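Local coordinates for protein uridylate-specific endoribonuclease nsp11 (Prrsv 16244b, PDB 5EYI) that probably cleaves the uridine-rich 5' ends made while the poly(A) region of viral RNA is copied, keeping host double-stranded RNA sensors from being activated, at residues W201-M204 against E209-L212; A12-F17 against K159-V164; R115-L118 against E122-V125; T42-N45 against D50-V53. The protein carries 1 engineered substitution. All blocks are in the same frame, centred on the assembly; numbering follows the deposited sequence.

Interaction 1: residues W201-M204 against E209-L212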
loop_
_atom_site.group_PDB
_atom_site.type_symbol
_atom_site.label_atom_id
_atom_site.label_comp_id
_atom_site.label_asym_id
_atom_site.label_seq_id
_atom_site.Cartn_x
_atom_site.Cartn_y
_atom_site.Cartn_z
ATOM N N TRP A 201 -4.260 -0.463 -2.080
ATOM C CA TRP A 201 -5.549 -0.844 -2.652
ATOM C C TRP A 201 -6.636 -0.822 -1.576
ATOM O O TRP A 201 -6.387 -1.233 -0.444
ATOM C CB TRP A 201 -5.482 -2.250 -3.231
ATOM C CG TRP A 201 -4.498 -2.468 -4.332
ATOM C CD1 TRP A 201 -3.245 -3.011 -4.225
ATOM C CD2 TRP A 201 -4.699 -2.200 -5.721
ATOM N NE1 TRP A 201 -2.648 -3.087 -5.466
ATOM C CE2 TRP A 201 -3.520 -2.605 -6.403
ATOM C CE3 TRP A 201 -5.762 -1.659 -6.460
ATOM C CZ2 TRP A 201 -3.373 -2.473 -7.789
ATOM C CZ3 TRP A 201 -5.619 -1.530 -7.837
ATOM C CH2 TRP A 201 -4.431 -1.936 -8.488
ATOM N N LYS A 202 -7.835 -0.359 -1.920
ATOM C CA LYS A 202 -9.000 -0.489 -1.028
ATOM C C LYS A 202 -9.868 -1.648 -1.497
ATOM O O LYS A 202 -10.180 -1.751 -2.679
ATOM C CB LYS A 202 -9.832 0.796 -0.990
ATOM C CG LYS A 202 -9.275 1.878 -0.081
ATOM C CD LYS A 202 -10.368 2.534 0.770
ATOM C CE LYS A 202 -11.284 3.428 -0.054
ATOM N NZ LYS A 202 -12.414 3.965 0.756
ATOM N N MET A 203 -10.243 -2.529 -0.578
ATOM C CA MET A 203 -11.100 -3.667 -0.916
ATOM C C MET A 203 -11.794 -4.180 0.329
ATOM O O MET A 203 -11.643 -3.623 1.418
ATOM C CB MET A 203 -10.291 -4.779 -1.619
ATOM C CG MET A 203 -9.143 -5.354 -0.803
ATOM S SD MET A 203 -8.020 -6.386 -1.778
ATOM C CE MET A 203 -9.040 -7.836 -1.944
ATOM N N MET A 204 -12.594 -5.218 0.156
ATOM C CA MET A 204 -13.264 -5.854 1.264
ATOM C C MET A 204 -12.761 -7.279 1.440
ATOM O O MET A 204 -12.461 -7.975 0.458
ATOM C CB MET A 204 -14.779 -5.808 1.068
ATOM C CG MET A 204 -15.386 -4.458 1.435
ATOM S SD MET A 204 -17.173 -4.527 1.328
ATOM C CE MET A 204 -17.659 -3.410 2.640
ATOM N N GLU A 209 -14.119 -3.417 5.235
ATOM C CA GLU A 209 -13.249 -2.514 4.473
ATOM C C GLU A 209 -11.824 -2.619 4.979
ATOM O O GLU A 209 -11.564 -2.417 6.158
ATOM C CB GLU A 209 -13.722 -1.061 4.589
ATOM C CG GLU A 209 -15.002 -0.757 3.821
ATOM C CD GLU A 209 -14.810 -0.633 2.314
ATOM O OE1 GLU A 209 -15.831 -0.395 1.629
ATOM O OE2 GLU A 209 -13.664 -0.770 1.799
ATOM N N VAL A 210 -10.912 -2.969 4.084
ATOM C CA VAL A 210 -9.498 -3.110 4.421
ATOM C C VAL A 210 -8.684 -2.410 3.361
ATOM O O VAL A 210 -9.219 -2.020 2.319
ATOM C CB VAL A 210 -9.070 -4.597 4.502
ATOM C CG1 VAL A 210 -9.864 -5.329 5.582
ATOM C CG2 VAL A 210 -9.224 -5.317 3.156
ATOM N N ARG A 211 -7.391 -2.284 3.627
ATOM C CA ARG A 211 -6.432 -1.809 2.651
ATOM C C ARG A 211 -5.345 -2.858 2.457
ATOM O O ARG A 211 -4.890 -3.462 3.419
ATOM C CB ARG A 211 -5.822 -0.478 3.100
ATOM C CG ARG A 211 -6.843 0.650 3.210
ATOM C CD ARG A 211 -6.231 1.957 3.697
ATOM N NE ARG A 211 -7.260 2.933 4.069
ATOM C CZ ARG A 211 -7.911 2.980 5.237
ATOM N NH1 ARG A 211 -7.667 2.103 6.211
ATOM N NH2 ARG A 211 -8.828 3.927 5.436
ATOM N N LEU A 212 -4.951 -3.087 1.211
ATOM C CA LEU A 212 -3.855 -3.995 0.890
ATOM C C LEU A 212 -2.712 -3.126 0.451
ATOM O O LEU A 212 -2.821 -2.403 -0.532
ATOM C CB LEU A 212 -4.241 -4.972 -0.225
ATOM C CG LEU A 212 -3.176 -5.984 -0.678
ATOM C CD1 LEU A 212 -2.740 -6.911 0.453
ATOM C CD2 LEU A 212 -3.688 -6.784 -1.860
#
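Trp201 and Leu212 form a hydrogen-bonded antiparallel pair: Trp201 N donates to Leu212 O at 2.9 Å, and Leu212 N returns an equally short bond to Trp201 O. The same Trp201 O takes a CA-H...O contact from Arg211. With Trp201 CG beside the backbone N (chi1 -61°), Leu212 O lies at the edge of the indole, near its plane; Lys199 makes a cation-pi contact with the ring and Tyr191 an edge-to-face one. Lys202 faces Arg211 in a non-hydrogen-bonded pair, and Lys202 CG is 4.3 Å from Arg211 CG. Met203 pairs with Val210 through two nearly straight bonds, Val210 N to Met203 O at 2.8 Å (174°) and Met203 N to Val210 O at 3.1 Å. Its CG packs on Val210 CG2 at 4.0 Å. Met204 lies across the carboxylate of Glu209, its CE 3.7 Å from Glu209 OE1.

On the face of this NendoU hairpin that holds Trp201, Met203, Val210 and Leu212, Phe222 of the adjacent strand 219-223 packs against the last three. The other face carries Lys202, Glu209 and Arg211 besides Met204; there Lys202 NZ, 5.0 Å from Glu209 OE2, could be attracted without forming a salt bridge.

Interaction 2: residues A12-F17 against K159-V164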
loop_
_atom_site.group_PDB
_atom_site.type_symbol
_atom_site.label_atom_id
_atom_site.label_comp_id
_atom_site.label_asym_id
_atom_site.label_seq_id
_atom_site.Cartn_x
_atom_site.Cartn_y
_atom_site.Cartn_z
ATOM N N ALA A 12 -20.530 -12.501 9.146
ATOM C CA ALA A 12 -21.798 -11.924 9.606
ATOM C C ALA A 12 -21.554 -10.701 10.491
ATOM O O ALA A 12 -22.228 -9.693 10.321
ATOM C CB ALA A 12 -22.633 -12.960 10.351
ATOM N N HIS A 13 -20.587 -10.790 11.416
ATOM C CA HIS A 13 -20.269 -9.667 12.308
ATOM C C HIS A 13 -19.915 -8.418 11.499
ATOM O O HIS A 13 -20.434 -7.333 11.770
ATOM C CB HIS A 13 -19.107 -9.977 13.251
ATOM C CG HIS A 13 -19.353 -11.097 14.206
ATOM N ND1 HIS A 13 -20.611 -11.578 14.499
ATOM C CD2 HIS A 13 -18.494 -11.820 14.959
ATOM C CE1 HIS A 13 -20.510 -12.565 15.371
ATOM N NE2 HIS A 13 -19.237 -12.722 15.676
ATOM N N ASN A 14 -19.088 -8.587 10.472
ATOM C CA ASN A 14 -18.694 -7.467 9.610
ATOM C C ASN A 14 -19.869 -6.800 8.891
ATOM O O ASN A 14 -19.757 -5.646 8.498
ATOM C CB ASN A 14 -17.628 -7.912 8.596
ATOM C CG ASN A 14 -16.324 -8.345 9.265
ATOM O OD1 ASN A 14 -16.040 -7.968 10.393
ATOM N ND2 ASN A 14 -15.537 -9.143 8.574
ATOM N N LEU A 15 -20.972 -7.532 8.697
ATOM C CA LEU A 15 -22.227 -6.968 8.165
ATOM C C LEU A 15 -23.217 -6.477 9.250
ATOM O O LEU A 15 -24.302 -6.014 8.924
ATOM C CB LEU A 15 -22.920 -7.996 7.255
ATOM C CG LEU A 15 -22.196 -8.334 5.954
ATOM C CD1 LEU A 15 -22.779 -9.583 5.316
ATOM C CD2 LEU A 15 -22.258 -7.163 4.990
ATOM N N GLY A 16 -22.835 -6.569 10.519
ATOM C CA GLY A 16 -23.656 -6.102 11.631
ATOM C C GLY A 16 -24.631 -7.119 12.206
ATOM O O GLY A 16 -25.590 -6.730 12.885
ATOM N N PHE A 17 -24.383 -8.409 11.978
ATOM C CA PHE A 17 -25.261 -9.463 12.470
ATOM C C PHE A 17 -24.506 -10.335 13.464
ATOM O O PHE A 17 -23.429 -10.879 13.145
ATOM C CB PHE A 17 -25.805 -10.291 11.306
ATOM C CG PHE A 17 -26.671 -9.511 10.371
ATOM C CD1 PHE A 17 -26.108 -8.732 9.366
ATOM C CD2 PHE A 17 -28.056 -9.526 10.506
ATOM C CE1 PHE A 17 -26.908 -7.994 8.509
ATOM C CE2 PHE A 17 -28.864 -8.796 9.640
ATOM C CZ PHE A 17 -28.287 -8.031 8.642
ATOM N N LYS A 159 -9.110 -15.467 15.625
ATOM C CA LYS A 159 -10.126 -15.821 14.637
ATOM C C LYS A 159 -10.760 -14.552 14.103
ATOM O O LYS A 159 -11.881 -14.199 14.455
ATOM C CB LYS A 159 -11.166 -16.757 15.243
ATOM C CG LYS A 159 -10.595 -18.113 15.631
ATOM C CD LYS A 159 -11.575 -18.852 16.515
ATOM C CE LYS A 159 -11.099 -20.251 16.848
ATOM N NZ LYS A 159 -12.202 -21.013 17.502
ATOM N N GLU A 160 -10.011 -13.876 13.242
ATOM C CA GLU A 160 -10.350 -12.554 12.743
ATOM C C GLU A 160 -10.149 -12.553 11.239
ATOM O O GLU A 160 -9.489 -13.450 10.699
ATOM C CB GLU A 160 -9.410 -11.515 13.358
ATOM C CG GLU A 160 -9.456 -11.409 14.870
ATOM C CD GLU A 160 -10.737 -10.781 15.398
ATOM O OE1 GLU A 160 -11.361 -9.948 14.700
ATOM O OE2 GLU A 160 -11.117 -11.104 16.539
ATOM N N SER A 161 -10.691 -11.539 10.574
ATOM C CA SER A 161 -10.482 -11.345 9.134
ATOM C C SER A 161 -9.023 -10.930 8.856
ATOM O O SER A 161 -8.332 -11.551 8.036
ATOM C CB SER A 161 -11.467 -10.309 8.589
ATOM O OG SER A 161 -12.806 -10.798 8.641
ATOM N N VAL A 162 -8.569 -9.898 9.564
ATOM C CA VAL A 162 -7.158 -9.541 9.638
ATOM C C VAL A 162 -6.698 -9.765 11.071
ATOM O O VAL A 162 -7.083 -9.032 11.976
ATOM C CB VAL A 162 -6.906 -8.089 9.219
ATOM C CG1 VAL A 162 -5.417 -7.813 9.180
ATOM C CG2 VAL A 162 -7.530 -7.820 7.858
ATOM N N ALA A 163 -5.911 -10.813 11.272
ATOM C CA ALA A 163 -5.433 -11.189 12.588
ATOM C C ALA A 163 -4.135 -10.451 12.859
ATOM O O ALA A 163 -3.372 -10.188 11.927
ATOM C CB ALA A 163 -5.197 -12.688 12.650
ATOM N N VAL A 164 -3.890 -10.130 14.128
ATOM C CA VAL A 164 -2.643 -9.495 14.552
ATOM C C VAL A 164 -1.890 -10.456 15.472
ATOM O O VAL A 164 -2.453 -10.983 16.429
ATOM C CB VAL A 164 -2.909 -8.152 15.247
ATOM C CG1 VAL A 164 -1.617 -7.555 15.789
ATOM C CG2 VAL A 164 -3.573 -7.192 14.257
#
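Asn14 and Ser161 both set their first side-chain bond anti to the carbonyl carbon (chi1 -64° and -67°), which sends amide and hydroxyl toward each other across a gap where the CA atoms are still 9.1 Å apart. Asn14 ND2 donates to Ser161 OG at 3.2 Å, with an N-H...O angle of 145°. The hydroxyl oxygen lies in the amide plane, although the bond itself is long and clearly bent. This pair is the whole direct contact, and only 50 Å² of surface is buried between the segments.

Asp206 completes the junction: its OD2 is hydrogen-bonded to Ser161 OG and its backbone O to Asn14 ND2. One residue therefore ties both partners together, and its bonds are the stronger ones.

The amide is carried by the end of helix 9-14, which closes in a Schellman motif. Phe17 N bonds to Ala12 O at 3.0 Å and Gly16 N to His13 O at 2.8 Å, while Gly16 takes a positive phi. His13 ND1 adds a bond of 3.2 Å to Phe17 O, which lies in the imidazole plane; Tyr18 stacks on that ring.

The contact joins the N-terminal domain to the loop leading into strand 163-169 of the NendoU domain. Its chemistry is a small polar network rather than an apolar seam: buried Ser161 OG is satisfied by an amide and a carboxylate, and the aspartate probably orients the hydroxyl that receives Asn14.

Interaction 3: residues R115-L118 against E122-V125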
loop_
_atom_site.group_PDB
_atom_site.type_symbol
_atom_site.label_atom_id
_atom_site.label_comp_id
_atom_site.label_asym_id
_atom_site.label_seq_id
_atom_site.Cartn_x
_atom_site.Cartn_y
_atom_site.Cartn_z
ATOM N N ARG A 115 -2.792 -25.064 8.278
ATOM C CA ARG A 115 -1.778 -24.133 7.774
ATOM C C ARG A 115 -1.147 -24.585 6.461
ATOM O O ARG A 115 -0.017 -24.222 6.152
ATOM C CB ARG A 115 -0.727 -23.915 8.848
ATOM C CG ARG A 115 -1.380 -23.584 10.176
ATOM C CD ARG A 115 -0.421 -22.976 11.151
ATOM N NE ARG A 115 -1.099 -22.652 12.395
ATOM C CZ ARG A 115 -0.586 -21.898 13.360
ATOM N NH1 ARG A 115 0.630 -21.355 13.242
ATOM N NH2 ARG A 115 -1.298 -21.679 14.459
ATOM N N GLU A 116 -1.913 -25.337 5.673
ATOM C CA GLU A 116 -1.477 -25.840 4.385
ATOM C C GLU A 116 -1.987 -24.932 3.278
ATOM O O GLU A 116 -3.011 -24.263 3.422
ATOM C CB GLU A 116 -2.025 -27.257 4.156
ATOM C CG GLU A 116 -1.733 -28.257 5.270
ATOM C CD GLU A 116 -0.244 -28.462 5.518
ATOM O OE1 GLU A 116 0.535 -28.550 4.541
ATOM O OE2 GLU A 116 0.156 -28.541 6.703
ATOM N N TYR A 117 -1.263 -24.929 2.169
ATOM C CA TYR A 117 -1.728 -24.332 0.930
ATOM C C TYR A 117 -2.966 -25.080 0.452
ATOM O O TYR A 117 -3.085 -26.279 0.670
ATOM C CB TYR A 117 -0.642 -24.413 -0.141
ATOM C CG TYR A 117 0.574 -23.557 0.143
ATOM C CD1 TYR A 117 0.494 -22.166 0.117
ATOM C CD2 TYR A 117 1.807 -24.138 0.430
ATOM C CE1 TYR A 117 1.609 -21.378 0.368
ATOM C CE2 TYR A 117 2.929 -23.361 0.681
ATOM C CZ TYR A 117 2.829 -21.985 0.646
ATOM O OH TYR A 117 3.937 -21.219 0.900
ATOM N N LEU A 118 -3.905 -24.376 -0.160
ATOM C CA LEU A 118 -5.105 -25.038 -0.668
ATOM C C LEU A 118 -4.815 -25.793 -1.953
ATOM O O LEU A 118 -5.494 -26.764 -2.248
ATOM C CB LEU A 118 -6.253 -24.049 -0.880
ATOM C CG LEU A 118 -6.747 -23.307 0.370
ATOM C CD1 LEU A 118 -7.981 -22.488 0.028
ATOM C CD2 LEU A 118 -7.050 -24.255 1.515
ATOM N N GLU A 122 -1.704 -21.659 -5.191
ATOM C CA GLU A 122 -1.430 -20.816 -4.028
ATOM C C GLU A 122 0.041 -20.878 -3.621
ATOM O O GLU A 122 0.667 -19.846 -3.359
ATOM C CB GLU A 122 -2.324 -21.201 -2.845
ATOM C CG GLU A 122 -2.250 -20.185 -1.718
ATOM C CD GLU A 122 -3.255 -20.429 -0.612
ATOM O OE1 GLU A 122 -3.358 -21.570 -0.115
ATOM O OE2 GLU A 122 -3.924 -19.450 -0.215
ATOM N N ARG A 123 0.579 -22.093 -3.568
ATOM C CA ARG A 123 2.014 -22.319 -3.339
ATOM C C ARG A 123 2.861 -21.459 -4.270
ATOM O O ARG A 123 3.816 -20.808 -3.838
ATOM C CB ARG A 123 2.330 -23.805 -3.538
ATOM C CG ARG A 123 3.762 -24.226 -3.280
ATOM C CD ARG A 123 3.905 -25.738 -3.384
ATOM N NE ARG A 123 3.407 -26.463 -2.208
ATOM C CZ ARG A 123 4.049 -26.601 -1.038
ATOM N NH1 ARG A 123 5.253 -26.042 -0.816
ATOM N NH2 ARG A 123 3.477 -27.311 -0.060
ATOM N N GLU A 124 2.478 -21.447 -5.544
ATOM C CA GLU A 124 3.167 -20.681 -6.582
ATOM C C GLU A 124 3.088 -19.170 -6.338
ATOM O O GLU A 124 4.111 -18.471 -6.458
ATOM C CB GLU A 124 2.618 -21.054 -7.972
ATOM C CG GLU A 124 3.043 -20.146 -9.118
ATOM C CD GLU A 124 2.904 -20.813 -10.487
ATOM O OE1 GLU A 124 1.753 -20.982 -10.964
ATOM N N VAL A 125 1.898 -18.672 -5.980
ATOM C CA VAL A 125 1.740 -17.240 -5.659
ATOM C C VAL A 125 2.576 -16.873 -4.428
ATOM O O VAL A 125 3.227 -15.833 -4.408
ATOM C CB VAL A 125 0.256 -16.829 -5.481
ATOM C CG1 VAL A 125 0.133 -15.394 -4.991
ATOM C CG2 VAL A 125 -0.486 -16.968 -6.797
HETATM O O HOH W 1 5.478 -21.588 -1.519
#
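Tyr117 lays one ring face on the start of helix 120-128. Arg123 CA sits 3.8 Å from the ring centroid and 11° off the normal, a CH-pi contact, while Glu122 meets the ring at its edge, its CG 3.8 Å from Tyr117 CD1. Glu122 forms the buried, firmly bonded side of the contact. It runs extended, with CG anti to the backbone N, and this carries the carboxylate back to the preceding loop. There Leu118 N donates to Glu122 OE1 at 2.9 Å in a nearly straight bond (166°) that approaches along the C-O direction. The carboxylate is well supplied with donors: Arg109 forms a salt bridge to OE1, and Leu185 N bonds to OE2.

By contrast, the Arg123 side chain is exposed and has no hydrogen bond to loop 115-118. A bend at its third torsion returns the guanidinium to the ring: Tyr117 CD2 lies over the guanidinium face, 3.6 Å from Arg123 NH2. The two planes are 64° apart, far from a parallel stack. The Tyr117 hydroxyl is linked through a water, 2.9 Å from Tyr117 OH, that donates to Arg123 O.

The loop 115-118, coming from helix 109-112, thus folds back on the first turns of helix 120-128 within the NendoU domain. Beyond it, Tyr117 touches Thr149 and Glu122 touches His147, both in loops, while Val125 packs on Glu189.

Interaction 4: residues T42-N45 against D50-V53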
loop_
_atom_site.group_PDB
_atom_site.type_symbol
_atom_site.label_atom_id
_atom_site.label_comp_id
_atom_site.label_asym_id
_atom_site.label_seq_id
_atom_site.Cartn_x
_atom_site.Cartn_y
_atom_site.Cartn_z
ATOM N N THR A 42 -30.511 -19.298 8.593
ATOM C CA THR A 42 -30.764 -20.036 7.348
ATOM C C THR A 42 -32.253 -20.082 7.002
ATOM O O THR A 42 -32.624 -20.680 5.990
ATOM C CB THR A 42 -30.180 -21.464 7.364
ATOM O OG1 THR A 42 -30.816 -22.242 8.375
ATOM C CG2 THR A 42 -28.700 -21.424 7.628
ATOM N N GLN A 43 -33.095 -19.431 7.814
ATOM C CA GLN A 43 -34.535 -19.363 7.569
ATOM C C GLN A 43 -34.904 -18.000 7.010
ATOM O O GLN A 43 -34.721 -16.976 7.684
ATOM C CB GLN A 43 -35.284 -19.593 8.864
ATOM C CG GLN A 43 -34.996 -20.949 9.487
ATOM C CD GLN A 43 -35.537 -21.062 10.895
ATOM O OE1 GLN A 43 -36.436 -20.320 11.286
ATOM N NE2 GLN A 43 -34.994 -21.996 11.666
ATOM N N ASN A 44 -35.420 -17.976 5.784
ATOM C CA ASN A 44 -35.860 -16.729 5.169
ATOM C C ASN A 44 -37.250 -16.319 5.686
ATOM O O ASN A 44 -38.249 -16.350 4.957
ATOM C CB ASN A 44 -35.833 -16.841 3.640
ATOM C CG ASN A 44 -36.162 -15.529 2.951
ATOM O OD1 ASN A 44 -36.086 -14.449 3.553
ATOM N ND2 ASN A 44 -36.540 -15.614 1.678
ATOM N N ASN A 45 -37.290 -15.899 6.943
ATOM C CA ASN A 45 -38.534 -15.610 7.620
ATOM C C ASN A 45 -38.878 -14.132 7.490
ATOM O O ASN A 45 -38.223 -13.270 8.086
ATOM C CB ASN A 45 -38.421 -16.014 9.084
ATOM C CG ASN A 45 -39.764 -16.104 9.768
ATOM O OD1 ASN A 45 -40.649 -15.276 9.546
ATOM N ND2 ASN A 45 -39.924 -17.108 10.607
ATOM N N ASP A 50 -35.009 -7.394 9.410
ATOM C CA ASP A 50 -33.568 -7.201 9.274
ATOM C C ASP A 50 -32.931 -8.560 9.490
ATOM O O ASP A 50 -32.882 -9.067 10.608
ATOM C CB ASP A 50 -33.074 -6.153 10.264
ATOM C CG ASP A 50 -33.826 -4.842 10.119
ATOM O OD1 ASP A 50 -33.601 -4.139 9.117
ATOM O OD2 ASP A 50 -34.673 -4.529 10.983
ATOM N N ARG A 51 -32.508 -9.184 8.400
ATOM C CA ARG A 51 -31.988 -10.532 8.467
ATOM C C ARG A 51 -30.957 -10.787 7.396
ATOM O O ARG A 51 -31.035 -10.238 6.299
ATOM C CB ARG A 51 -33.124 -11.563 8.379
ATOM C CG ARG A 51 -33.926 -11.517 7.092
ATOM C CD ARG A 51 -35.006 -12.593 7.057
ATOM N NE ARG A 51 -35.652 -12.643 5.748
ATOM C CZ ARG A 51 -36.518 -11.749 5.269
ATOM N NH1 ARG A 51 -36.889 -10.682 5.979
ATOM N NH2 ARG A 51 -37.028 -11.927 4.051
ATOM N N LEU A 52 -29.989 -11.625 7.734
ATOM C CA LEU A 52 -28.938 -12.024 6.819
ATOM C C LEU A 52 -29.159 -13.505 6.618
ATOM O O LEU A 52 -28.894 -14.287 7.529
ATOM C CB LEU A 52 -27.559 -11.746 7.427
ATOM C CG LEU A 52 -26.354 -12.096 6.552
ATOM C CD1 LEU A 52 -26.359 -11.255 5.280
ATOM C CD2 LEU A 52 -25.059 -11.918 7.339
ATOM N N VAL A 53 -29.689 -13.887 5.456
ATOM C CA VAL A 53 -30.047 -15.281 5.223
ATOM C C VAL A 53 -28.886 -15.968 4.522
ATOM O O VAL A 53 -28.443 -15.509 3.474
ATOM C CB VAL A 53 -31.338 -15.445 4.383
ATOM C CG1 VAL A 53 -31.654 -16.929 4.191
ATOM C CG2 VAL A 53 -32.520 -14.749 5.058
#
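An inverse gamma turn centred on Asn44, in the loop between parallel strands 39-41 and 51-55, is gripped by Arg51 at the start of the second strand. Arg51 makes a side-on clasp in which two nitrogens meet one oxygen: Arg51 NH2 donates to Asn44 OD1 at 2.7 Å and Arg51 NE to the same oxygen at 2.9 Å. The N-H...O angles of 145° and 142° show two bent bonds converging on a shared acceptor. OD1 lies close to the guanidinium plane, and amide and guanidinium are nearly coplanar, 28° apart. Asn44 reaches this position with CG anti to its own N.

A second oxygen comes from another direction. Asn45 O stands over one guanidinium face, 3.2 Å above the plane and offset toward its rim, and is 3.4 Å from Arg51 CD. This is a contact, with no hydrogen bond between the two. Trp48 O accepts from Arg51 NH1, and Phe92 makes a cation-pi contact, so the buried cation is held by loop oxygens and an aromatic ring.

Val53 packs its methyls against the loop backbone, CG2 3.9 Å from Asn44 CA and CG1 4.3 Å from Thr42 C. The turn itself has a weak bond from Asn45 N to Gln43 O.

In the mixed sheet of the N-terminal domain, strand 51-55 runs between strand 39-41, where Leu52 bonds to Val39 and Thr41, and antiparallel strand 85-93, where Arg51 bonds to Phe92 and Val53 to Thr90. Ile59 touches both Asn44 and Val53 from a loop.

Overall arrangement
Interaction 2 lies between the N-terminal and NendoU domains and touches both interactions 1 and 4. Val162 CG2 packs on Val210 CG1 of interaction 1 at 4.1 Å, while Phe17 CE2 comes within 3.6 Å of Leu52 N of interaction 4, where Leu15 and Ala12 also meet Leu52. Interactions 3 and 4 lie on opposite sides of the chain's centre, 34 Å apart between centres, and both are nested in the long loop that interaction 2 closes. Interaction 1 comes nearer than interaction 3 to the predicted active-site residue His146: the Leu212 side chain is about 8 Å from that of His146, against about 12 Å for Tyr117. A third predicted active-site residue is the engineered Ala175.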